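Local coordinates for botulinum neurotoxin type G (Clostridium botulinum, PDB 3MPP), which binds the nerve-cell surface through its receptor-binding domain and carries the protease light chain into the host cytosol, at residues Q84-N89 with F128-K133. The protein carries 4 engineered substitutions. Sequence-based numbering, arbitrary orientation.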
loop_
_atom_site.group_PDB
_atom_site.type_symbol
_atom_site.label_atom_id
_atom_site.label_comp_id
_atom_site.label_asym_id
_atom_site.label_seq_id
_atom_site.Cartn_x
_atom_site.Cartn_y
_atom_site.Cartn_z
ATOM N N GLN A 84 1.945 24.428 0.257
ATOM C CA GLN A 84 0.963 25.171 1.039
ATOM C C GLN A 84 -0.468 24.830 0.613
ATOM O O GLN A 84 -1.369 24.763 1.446
ATOM C CB GLN A 84 1.234 26.677 1.010
ATOM C CG GLN A 84 2.502 27.051 1.775
ATOM C CD GLN A 84 2.556 26.426 3.175
ATOM O OE1 GLN A 84 1.575 26.446 3.924
ATOM N NE2 GLN A 84 3.711 25.880 3.531
ATOM N N THR A 85 -0.674 24.587 -0.677
ATOM C CA THR A 85 -1.981 24.103 -1.132
ATOM C C THR A 85 -2.298 22.765 -0.470
ATOM O O THR A 85 -3.383 22.559 0.064
ATOM C CB THR A 85 -2.049 23.972 -2.673
ATOM O OG1 THR A 85 -1.911 25.271 -3.255
ATOM C CG2 THR A 85 -3.387 23.364 -3.117
ATOM N N TYR A 86 -1.324 21.867 -0.484
ATOM C CA TYR A 86 -1.491 20.541 0.087
ATOM C C TYR A 86 -1.845 20.648 1.574
ATOM O O TYR A 86 -2.775 19.996 2.049
ATOM C CB TYR A 86 -0.215 19.720 -0.153
ATOM C CG TYR A 86 -0.142 18.363 0.530
ATOM C CD1 TYR A 86 -0.644 17.219 -0.088
ATOM C CD2 TYR A 86 0.472 18.221 1.777
ATOM C CE1 TYR A 86 -0.562 15.971 0.527
ATOM C CE2 TYR A 86 0.572 16.967 2.395
ATOM C CZ TYR A 86 0.052 15.858 1.767
ATOM O OH TYR A 86 0.141 14.631 2.363
ATOM N N LEU A 87 -1.128 21.503 2.296
ATOM C CA LEU A 87 -1.344 21.653 3.732
ATOM C C LEU A 87 -2.626 22.394 4.111
ATOM O O LEU A 87 -3.230 22.104 5.139
ATOM C CB LEU A 87 -0.159 22.381 4.374
ATOM C CG LEU A 87 1.109 21.549 4.492
ATOM C CD1 LEU A 87 2.199 22.350 5.190
ATOM C CD2 LEU A 87 0.789 20.278 5.250
ATOM N N GLN A 88 -3.034 23.358 3.294
ATOM C CA GLN A 88 -4.082 24.288 3.715
ATOM C C GLN A 88 -5.461 24.009 3.116
ATOM O O GLN A 88 -6.473 24.509 3.612
ATOM C CB GLN A 88 -3.649 25.724 3.412
ATOM C CG GLN A 88 -2.368 26.122 4.151
ATOM C CD GLN A 88 -1.970 27.566 3.912
ATOM O OE1 GLN A 88 -2.804 28.403 3.565
ATOM N NE2 GLN A 88 -0.690 27.868 4.103
ATOM N N ASN A 89 -5.502 23.215 2.053
ATOM C CA ASN A 89 -6.765 22.970 1.347
ATOM C C ASN A 89 -7.442 21.700 1.850
ATOM O O ASN A 89 -6.997 20.589 1.562
ATOM C CB ASN A 89 -6.534 22.940 -0.171
ATOM C CG ASN A 89 -7.790 22.555 -0.987
ATOM O OD1 ASN A 89 -7.692 21.773 -1.930
ATOM N ND2 ASN A 89 -8.943 23.133 -0.657
ATOM N N PHE A 128 -6.873 11.585 11.661
ATOM C CA PHE A 128 -5.610 10.865 11.710
ATOM C C PHE A 128 -4.598 11.626 10.859
ATOM O O PHE A 128 -4.895 11.977 9.717
ATOM C CB PHE A 128 -5.777 9.432 11.182
ATOM C CG PHE A 128 -4.478 8.695 10.978
ATOM C CD1 PHE A 128 -3.694 8.322 12.065
ATOM C CD2 PHE A 128 -4.049 8.347 9.700
ATOM C CE1 PHE A 128 -2.498 7.629 11.879
ATOM C CE2 PHE A 128 -2.859 7.665 9.514
ATOM C CZ PHE A 128 -2.079 7.303 10.610
ATOM N N GLU A 129 -3.419 11.899 11.415
ATOM C CA GLU A 129 -2.363 12.573 10.659
ATOM C C GLU A 129 -1.128 11.689 10.566
ATOM O O GLU A 129 -0.666 11.190 11.589
ATOM C CB GLU A 129 -1.974 13.894 11.329
ATOM C CG GLU A 129 -0.797 14.613 10.640
ATOM C CD GLU A 129 -0.537 16.015 11.201
ATOM O OE1 GLU A 129 -1.510 16.734 11.490
ATOM O OE2 GLU A 129 0.641 16.402 11.345
ATOM N N TYR A 130 -0.603 11.491 9.351
ATOM C CA TYR A 130 0.675 10.800 9.180
ATOM C C TYR A 130 1.760 11.805 8.803
ATOM O O TYR A 130 1.477 12.859 8.234
ATOM C CB TYR A 130 0.582 9.666 8.139
ATOM C CG TYR A 130 -0.036 10.084 6.825
ATOM C CD1 TYR A 130 0.723 10.719 5.849
ATOM C CD2 TYR A 130 -1.380 9.854 6.568
ATOM C CE1 TYR A 130 0.161 11.115 4.644
ATOM C CE2 TYR A 130 -1.949 10.245 5.377
ATOM C CZ TYR A 130 -1.171 10.876 4.415
ATOM O OH TYR A 130 -1.739 11.262 3.223
ATOM N N SER A 131 3.003 11.478 9.135
ATOM C CA SER A 131 4.127 12.380 8.891
ATOM C C SER A 131 4.390 12.608 7.404
ATOM O O SER A 131 4.167 11.725 6.580
ATOM C CB SER A 131 5.400 11.827 9.546
ATOM O OG SER A 131 6.515 12.660 9.281
ATOM N N ILE A 132 4.868 13.800 7.069
ATOM C CA ILE A 132 5.386 14.051 5.736
ATOM C C ILE A 132 6.858 14.429 5.840
ATOM O O ILE A 132 7.404 15.109 4.971
ATOM C CB ILE A 132 4.583 15.155 5.011
ATOM C CG1 ILE A 132 4.503 16.422 5.868
ATOM C CG2 ILE A 132 3.179 14.665 4.705
ATOM C CD1 ILE A 132 3.716 17.532 5.194
ATOM N N LYS A 133 7.505 13.978 6.910
ATOM C CA LYS A 133 8.926 14.261 7.089
ATOM C C LYS A 133 9.770 12.999 7.248
ATOM O O LYS A 133 10.987 13.081 7.393
ATOM C CB LYS A 133 9.146 15.202 8.279
ATOM C CG LYS A 133 8.473 16.557 8.101
ATOM C CD LYS A 133 8.493 17.358 9.401
ATOM C CE LYS A 133 7.789 18.699 9.238
ATOM N NZ LYS A 133 7.659 19.408 10.551
HETATM O O HOH W 1 0.151 12.427 0.591
#
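Tyr130 and Ile132, in the chain that runs on from strand 123-129, meet Tyr86 and Leu87 of the short helix 83-88. Going down the strand end, Phe128 brings CE2 up to the edge of the Tyr130 ring, in its plane, while its own ring packs edge-to-face with Tyr139. Glu129, salt-bridged to Arg111, ties the strand end to strand 111-117. Tyr130 is the first residue to touch the helix: the two tyrosine side chains run at a slant to each other and bring their hydroxyls close, OH of Tyr86 lying 4.0 Å from OH of Tyr130, too far for a direct hydrogen bond. A water joins them instead, 2.8 Å from Tyr86 OH and only weakly held by Tyr130 OH at 3.4 Å, so these two buried phenols share a solvent molecule. Ser131 opens an ST turn, its OG accepting the N-H of Lys133 at 2.9 Å in a fairly straight bond (161°). Ile132 then points at the helix and splits its branches between two partners. CG2 sits 3.8 Å from Tyr86 OH, obliquely to the ring, and CD1 meets Leu87 CD2 at 4.0 Å. Tyr86 reaches this far because its CG stands opposite the backbone N (chi1 173°), sending the ring away from the helix toward Ile132. No hydrogen bond links the two segments directly. The contact packs the short helix 83-88 against the chain leaving an edge strand of the seven-stranded antiparallel sheet, within the lectin-like (concanavalin-type) jelly-roll of the N-terminal receptor-binding subdomain.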